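Local coordinates for protein coronin (Toxoplasma gondii, PDB 4OZU) that probably binds actin filaments and contributes to parasite invasion and egress, represented here by its WD40 beta-propeller domain, at residues Gly38-Thr43 and Thr85-Phe90; Phe171-Leu176 and Thr191-Leu196; Arg329-Arg334 and Pro346-Val351. All coordinates share one frame; numbering follows the deposited sequence.

Contact 1: residues Gly38-Thr43 and Thr85-Phe90; sequences GLAANT and TNFSPF. With ACT (acetate ion), chain C.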
# COMPACT_ATOMS: atom_id res chain seq x y z
N GLY A 38 -3.37 5.44 -5.37
CA GLY A 38 -4.40 6.45 -5.56
C GLY A 38 -5.48 6.48 -4.49
O GLY A 38 -5.98 7.55 -4.13
N LEU A 39 -5.83 5.31 -3.97
CA LEU A 39 -6.85 5.21 -2.94
C LEU A 39 -6.25 4.65 -1.67
O LEU A 39 -5.09 4.22 -1.64
CB LEU A 39 -8.01 4.30 -3.40
CG LEU A 39 -8.58 4.54 -4.79
CD1 LEU A 39 -9.62 3.48 -5.12
CD2 LEU A 39 -9.18 5.93 -4.90
N ALA A 40 -7.05 4.67 -0.61
CA ALA A 40 -6.67 4.05 0.65
C ALA A 40 -7.92 3.53 1.35
O ALA A 40 -9.02 4.04 1.14
CB ALA A 40 -5.94 5.03 1.54
N ALA A 41 -7.76 2.48 2.15
CA ALA A 41 -8.86 1.95 2.92
C ALA A 41 -8.34 1.31 4.20
O ALA A 41 -7.23 0.78 4.22
CB ALA A 41 -9.66 0.93 2.10
N ASN A 42 -9.13 1.39 5.26
CA ASN A 42 -8.86 0.59 6.45
C ASN A 42 -10.09 -0.29 6.69
O ASN A 42 -10.82 -0.59 5.74
CB ASN A 42 -8.49 1.46 7.66
CG ASN A 42 -9.60 2.39 8.13
OD1 ASN A 42 -10.74 2.36 7.64
ND2 ASN A 42 -9.27 3.21 9.11
N THR A 43 -10.32 -0.74 7.91
CA THR A 43 -11.41 -1.68 8.14
C THR A 43 -12.78 -1.01 8.09
O THR A 43 -13.80 -1.70 8.04
CB THR A 43 -11.27 -2.41 9.48
OG1 THR A 43 -11.24 -1.46 10.55
CG2 THR A 43 -10.00 -3.25 9.50
N THR A 85 -2.04 8.76 0.08
CA THR A 85 -2.90 8.70 1.26
C THR A 85 -2.70 7.33 1.89
O THR A 85 -2.62 6.34 1.18
CB THR A 85 -4.40 8.88 0.91
OG1 THR A 85 -4.61 10.11 0.21
CG2 THR A 85 -5.24 8.88 2.17
N ASN A 86 -2.62 7.27 3.21
CA ASN A 86 -2.56 5.99 3.91
C ASN A 86 -3.16 6.08 5.31
O ASN A 86 -2.82 6.97 6.08
CB ASN A 86 -1.11 5.48 4.00
CG ASN A 86 -0.73 4.59 2.83
OD1 ASN A 86 -1.40 3.59 2.55
ND2 ASN A 86 0.34 4.95 2.14
N PHE A 87 -4.06 5.16 5.61
CA PHE A 87 -4.58 5.02 6.96
C PHE A 87 -3.52 4.44 7.90
O PHE A 87 -2.65 3.68 7.48
CB PHE A 87 -5.81 4.13 6.98
CG PHE A 87 -7.03 4.78 6.39
CD1 PHE A 87 -7.85 5.56 7.18
CD2 PHE A 87 -7.35 4.61 5.05
CE1 PHE A 87 -8.97 6.17 6.65
CE2 PHE A 87 -8.47 5.22 4.51
CZ PHE A 87 -9.28 5.99 5.32
N SER A 88 -3.61 4.81 9.17
CA SER A 88 -2.77 4.20 10.19
C SER A 88 -3.03 2.70 10.26
O SER A 88 -4.16 2.26 10.08
CB SER A 88 -3.04 4.81 11.56
OG SER A 88 -2.47 4.02 12.58
N PRO A 89 -1.98 1.92 10.53
CA PRO A 89 -2.21 0.48 10.71
C PRO A 89 -2.96 0.13 11.99
O PRO A 89 -3.42 -1.01 12.14
CB PRO A 89 -0.79 -0.11 10.77
CG PRO A 89 0.11 0.96 10.29
CD PRO A 89 -0.56 2.26 10.60
N PHE A 90 -3.06 1.08 12.91
CA PHE A 90 -3.55 0.79 14.26
C PHE A 90 -4.80 1.55 14.67
O PHE A 90 -5.67 1.00 15.33
CB PHE A 90 -2.44 1.08 15.26
CG PHE A 90 -1.11 0.53 14.84
CD1 PHE A 90 -0.91 -0.83 14.72
CD2 PHE A 90 -0.05 1.38 14.55
CE1 PHE A 90 0.30 -1.34 14.33
CE2 PHE A 90 1.17 0.88 14.16
CZ PHE A 90 1.34 -0.48 14.05
C ACT C . -8.27 -0.17 11.52
O ACT C . -9.24 -0.37 12.29
OXT ACT C . -8.46 -0.48 10.32
CH3 ACT C . -6.97 0.39 12.00
O HOH W 1 -4.07 9.03 -2.44
O HOH W 2 -3.10 3.64 -0.01
O HOH W 3 -6.55 3.55 10.26
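Two hydrogen bonds grip ND2 of N42, one to the carbonyl of R92 and one, 3.0 Å long, to water 3, which in turn donates to S88 O. The same amide's OD1 accepts from the backbone N of E44, making an Asx turn, and of Y45. Asparagine suits this place because one short side chain both donates and accepts. With CG in the crowded position between the backbone N and carbonyl carbon (chi1 64°), the amide lies over one face of F87, 31° from parallel, and ND2 comes 3.4 Å from F87 CD1. At the ring's edge F87 CE2 lies 3.6 Å from A40 O, while the A40 methyl, CB, lies 3.8 Å from F87 CD2 and also touches T85. Two further waters join the segments: water 1 donates to G38 O and bonds T85 OG1, and water 2 bridges the carbonyls L39 O (2.6 Å) and T85 O (3.0 Å). T43 N holds an acetate, probably from the crystallisation liquor, 3.1 Å from its OXT. No direct hydrogen bond joins the segments, so these innermost strands of neighbouring propeller blades meet through the F87 ring, A40 and the N42 amide, with three waters carrying polar links.

Contact 2: residues Phe171-Leu176 and Thr191-Leu196; sequences FQESLL and TKDKAL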
# COMPACT_ATOMS: atom_id res chain seq x y z
N PHE A 171 18.75 10.87 -1.76
CA PHE A 171 19.31 10.33 -2.99
C PHE A 171 19.37 11.42 -4.04
O PHE A 171 18.73 12.46 -3.91
CB PHE A 171 18.47 9.15 -3.47
CG PHE A 171 18.38 8.04 -2.48
CD1 PHE A 171 19.37 7.08 -2.40
CD2 PHE A 171 17.33 7.98 -1.58
CE1 PHE A 171 19.31 6.07 -1.47
CE2 PHE A 171 17.26 6.98 -0.65
CZ PHE A 171 18.24 6.02 -0.59
N GLN A 172 20.15 11.18 -5.08
CA GLN A 172 20.36 12.18 -6.12
C GLN A 172 19.16 12.32 -7.06
O GLN A 172 18.96 13.38 -7.65
CB GLN A 172 21.61 11.84 -6.93
CG GLN A 172 22.87 11.78 -6.10
CD GLN A 172 24.12 11.67 -6.96
OE1 GLN A 172 24.25 12.33 -7.98
NE2 GLN A 172 25.05 10.82 -6.53
N GLU A 173 18.37 11.26 -7.20
CA GLU A 173 17.24 11.26 -8.14
C GLU A 173 15.91 11.10 -7.41
O GLU A 173 15.87 10.68 -6.26
CB GLU A 173 17.42 10.15 -9.17
CG GLU A 173 18.65 10.34 -10.05
CD GLU A 173 18.59 11.60 -10.88
OE1 GLU A 173 17.55 11.83 -11.55
OE2 GLU A 173 19.58 12.37 -10.88
N SER A 174 14.82 11.45 -8.09
CA SER A 174 13.49 11.45 -7.50
C SER A 174 13.07 10.08 -7.01
O SER A 174 13.39 9.07 -7.63
CB SER A 174 12.45 11.96 -8.50
OG SER A 174 12.80 13.23 -9.01
N LEU A 175 12.33 10.05 -5.91
CA LEU A 175 11.74 8.81 -5.41
C LEU A 175 10.51 8.40 -6.21
O LEU A 175 9.75 9.25 -6.68
CB LEU A 175 11.37 8.97 -3.94
CG LEU A 175 12.60 8.94 -3.03
CD1 LEU A 175 12.43 9.88 -1.86
CD2 LEU A 175 12.85 7.52 -2.56
N LEU A 176 10.32 7.09 -6.37
CA LEU A 176 9.21 6.54 -7.14
C LEU A 176 8.36 5.61 -6.28
O LEU A 176 7.19 5.37 -6.57
CB LEU A 176 9.72 5.79 -8.37
CG LEU A 176 10.35 6.64 -9.47
CD1 LEU A 176 11.04 5.76 -10.50
CD2 LEU A 176 9.31 7.52 -10.14
N THR A 191 14.32 4.77 -6.99
CA THR A 191 14.57 6.11 -7.49
C THR A 191 14.68 6.09 -9.00
O THR A 191 14.78 5.03 -9.63
CB THR A 191 15.84 6.72 -6.87
OG1 THR A 191 16.88 5.74 -6.84
CG2 THR A 191 15.55 7.19 -5.46
N LYS A 192 14.65 7.29 -9.59
CA LYS A 192 14.60 7.44 -11.03
C LYS A 192 15.90 6.99 -11.71
O LYS A 192 15.92 6.79 -12.93
CB LYS A 192 14.30 8.90 -11.37
CG LYS A 192 13.62 9.10 -12.71
CD LYS A 192 13.35 10.57 -12.96
CE LYS A 192 13.39 10.90 -14.44
NZ LYS A 192 13.43 12.37 -14.68
N ASP A 193 16.97 6.83 -10.94
CA ASP A 193 18.22 6.30 -11.49
C ASP A 193 18.19 4.78 -11.60
O ASP A 193 19.23 4.16 -11.84
CB ASP A 193 19.43 6.73 -10.65
CG ASP A 193 19.36 6.23 -9.22
OD1 ASP A 193 18.25 5.89 -8.76
OD2 ASP A 193 20.41 6.18 -8.55
N LYS A 194 17.01 4.20 -11.43
CA LYS A 194 16.78 2.76 -11.61
C LYS A 194 17.35 1.95 -10.45
O LYS A 194 17.62 0.75 -10.58
CB LYS A 194 17.37 2.25 -12.92
CG LYS A 194 17.13 3.15 -14.14
CD LYS A 194 17.78 2.59 -15.39
CE LYS A 194 17.84 3.64 -16.49
NZ LYS A 194 18.18 3.07 -17.81
N ALA A 195 17.54 2.60 -9.31
CA ALA A 195 18.13 1.95 -8.15
C ALA A 195 17.05 1.55 -7.15
O ALA A 195 16.05 2.25 -6.97
CB ALA A 195 19.14 2.86 -7.49
N LEU A 196 17.27 0.40 -6.53
CA LEU A 196 16.53 -0.00 -5.35
C LEU A 196 17.44 0.23 -4.15
O LEU A 196 18.55 -0.31 -4.11
CB LEU A 196 16.11 -1.47 -5.44
CG LEU A 196 15.48 -2.07 -4.18
CD1 LEU A 196 14.11 -1.48 -3.91
CD2 LEU A 196 15.42 -3.57 -4.31
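F171 opens the link that leaves the outer strand 164-170 of one blade and enters strand 175-180 of the next. Its CB lies 4.0 Å from T191 CG2, and its ring reaches on toward C189 and N197, an apolar aromatic suited to the seam between blades. At E173 the side chain points at the turn of the other segment. Folded at chi2, it rests its methylene CG 3.7 Å from D193 CB; its OE1 is too far from K192 NZ for a salt bridge, though the opposite charges may attract weakly. E173 O faces the T191 methyl group, 3.6 Å from CG2, and is buried without a polar partner. S174 makes the sole hydrogen bond across: K192 N donates to S174 O at 2.9 Å, nearly along the C=O axis but bent to 138° at the hydrogen. The same oxygen takes a CA-H contact from T191 CA at 3.2 Å, and S174 OG turns to the carbonyl of F151. L175 pairs with T191 as an antiparallel non-hydrogen-bonded pair, its CD2 4.0 Å from T191 CG2. L176 then lays CD1 3.9 Å from T191 O. T191 suits the centre because its two branches divide the work: CG2 packs against the first segment, whereas OG1, between the backbone N and carbonyl carbon, makes a very short 2.4 Å bond to the syn lone pair of D193 OD1. Aspartate fits here because that same OD1 also accepts, weakly, from A195 N. Together these bonds brace a type I turn, T191 to K194, with a G1 bulge at K194, the tight hairpin between the second and third strands of a WD40 blade.

Contact 3: residues Arg329-Arg334 and Pro346-Val351; sequences RAEIGR and PISFIV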
# COMPACT_ATOMS: atom_id res chain seq x y z
N ARG A 329 -16.97 -16.01 2.89
CA ARG A 329 -16.97 -16.11 1.43
C ARG A 329 -15.64 -16.63 0.90
O ARG A 329 -15.44 -16.70 -0.31
CB ARG A 329 -17.29 -14.75 0.81
CG ARG A 329 -18.72 -14.30 1.04
CD ARG A 329 -19.13 -13.23 0.05
NE ARG A 329 -18.30 -12.03 0.18
CZ ARG A 329 -17.67 -11.43 -0.82
NH1 ARG A 329 -17.75 -11.88 -2.07
NH2 ARG A 329 -16.95 -10.35 -0.56
N ALA A 330 -14.74 -16.99 1.81
CA ALA A 330 -13.38 -17.41 1.45
C ALA A 330 -12.69 -16.30 0.68
O ALA A 330 -11.84 -16.55 -0.19
CB ALA A 330 -13.40 -18.70 0.64
N GLU A 331 -13.06 -15.06 0.99
CA GLU A 331 -12.37 -13.89 0.44
C GLU A 331 -11.05 -13.69 1.17
O GLU A 331 -11.05 -13.57 2.39
CB GLU A 331 -13.25 -12.64 0.58
CG GLU A 331 -12.63 -11.38 -0.01
CD GLU A 331 -13.46 -10.15 0.26
OE1 GLU A 331 -13.74 -9.86 1.45
OE2 GLU A 331 -13.84 -9.46 -0.71
N ILE A 332 -9.94 -13.65 0.44
CA ILE A 332 -8.64 -13.42 1.09
C ILE A 332 -8.11 -12.01 0.83
O ILE A 332 -7.27 -11.51 1.58
CB ILE A 332 -7.59 -14.46 0.66
CG1 ILE A 332 -7.21 -14.31 -0.81
CG2 ILE A 332 -8.10 -15.88 0.94
CD1 ILE A 332 -5.98 -15.10 -1.18
N GLY A 333 -8.59 -11.37 -0.23
CA GLY A 333 -8.24 -10.00 -0.52
C GLY A 333 -9.33 -9.30 -1.29
O GLY A 333 -10.21 -9.96 -1.88
N ARG A 334 -9.31 -7.97 -1.28
CA ARG A 334 -10.28 -7.20 -2.05
C ARG A 334 -9.66 -5.92 -2.57
O ARG A 334 -9.09 -5.13 -1.81
CB ARG A 334 -11.52 -6.89 -1.22
CG ARG A 334 -12.68 -6.35 -2.05
CD ARG A 334 -13.81 -5.80 -1.17
NE ARG A 334 -14.18 -6.72 -0.09
CZ ARG A 334 -14.85 -6.35 1.00
NH1 ARG A 334 -15.25 -5.10 1.16
NH2 ARG A 334 -15.13 -7.25 1.93
N PRO A 346 -15.63 -2.84 -6.37
CA PRO A 346 -14.90 -3.83 -5.59
C PRO A 346 -14.65 -5.12 -6.37
O PRO A 346 -15.51 -5.58 -7.13
CB PRO A 346 -15.81 -4.09 -4.38
CG PRO A 346 -16.86 -3.02 -4.42
CD PRO A 346 -16.98 -2.60 -5.84
N ILE A 347 -13.47 -5.70 -6.16
CA ILE A 347 -13.12 -6.99 -6.74
C ILE A 347 -12.65 -7.91 -5.62
O ILE A 347 -11.64 -7.63 -4.98
CB ILE A 347 -11.98 -6.88 -7.79
CG1 ILE A 347 -12.22 -5.73 -8.78
CG2 ILE A 347 -11.82 -8.20 -8.52
CD1 ILE A 347 -13.40 -5.91 -9.68
N SER A 348 -13.38 -8.99 -5.40
CA SER A 348 -12.98 -9.98 -4.40
C SER A 348 -12.03 -10.99 -5.02
O SER A 348 -12.17 -11.36 -6.19
CB SER A 348 -14.21 -10.71 -3.83
OG SER A 348 -14.97 -9.88 -2.98
N PHE A 349 -11.06 -11.44 -4.23
CA PHE A 349 -10.20 -12.55 -4.62
C PHE A 349 -10.50 -13.71 -3.67
O PHE A 349 -10.26 -13.63 -2.46
CB PHE A 349 -8.74 -12.14 -4.60
CG PHE A 349 -8.47 -10.96 -5.49
CD1 PHE A 349 -8.22 -11.15 -6.84
CD2 PHE A 349 -8.52 -9.67 -5.00
CE1 PHE A 349 -8.00 -10.07 -7.68
CE2 PHE A 349 -8.30 -8.59 -5.83
CZ PHE A 349 -8.04 -8.79 -7.17
N ILE A 350 -11.06 -14.76 -4.26
CA ILE A 350 -11.70 -15.84 -3.53
C ILE A 350 -11.08 -17.18 -3.87
O ILE A 350 -10.84 -17.49 -5.03
CB ILE A 350 -13.21 -15.88 -3.86
CG1 ILE A 350 -13.89 -14.62 -3.33
CG2 ILE A 350 -13.88 -17.10 -3.25
CD1 ILE A 350 -15.20 -14.31 -3.98
N VAL A 351 -10.79 -17.97 -2.84
CA VAL A 351 -10.37 -19.35 -3.05
C VAL A 351 -11.60 -20.22 -3.29
O VAL A 351 -12.48 -20.27 -2.44
CB VAL A 351 -9.60 -19.90 -1.85
CG1 VAL A 351 -9.18 -21.35 -2.09
CG2 VAL A 351 -8.39 -19.03 -1.55
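E331 OE2 marks the tight heart of this contact: the hydroxyl of S348 donates to it over 2.6 Å, from above the carboxylate plane, and R334 NE adds a second bond of 2.8 Å. R334 grips side-on, its NH2 reaching E331 OE1 at 3.0 Å, so that the rotation of the carboxylate is fixed; E331, with CG anti to the backbone N (chi1 -178°), is long enough to meet both partners. R329 NH2 adds a 3.2 Å salt bridge to E331 OE2, while its NE pairs with D326. These positive charges would be expected to keep E331 ionised. The backbone is equally firm at a classic beta bulge, where I332 N bonds F349 O and F349 N bonds G333 O, each at 2.9 Å; the F349 ring turns its edge to the G333 carbonyl. Looser is the flank where R334 CD runs beside P346 CB at 4.2 Å, and R329 is partly exposed. The hairpin's two strands are internal to a five-stranded sheet: strand 317-319 flanks 331-339, and the N-terminal strand 16-25 flanks 343-350, its W20 donating to S348 OG.

Overall arrangement
Along the chain the three contacts follow one another without overlap, and none touches another. Contact 1 lies nearest the middle of the domain, about 8 Å from its centre, joining the innermost strands of two successive blades. Contact 2, centred about 25 Å away, lies at a blade's entry and its hairpin turn. Contact 3 is centred about 18 Å from contact 1 and 34 Å from contact 2, on the opposite side of the chain's centre from contact 2. Its sheet takes in the N-terminal strand 16-25 beside C-terminal strands, the familiar closure that fastens a propeller ring. Together they sample blade-to-blade packing, a turn within a blade and the closure of the ring.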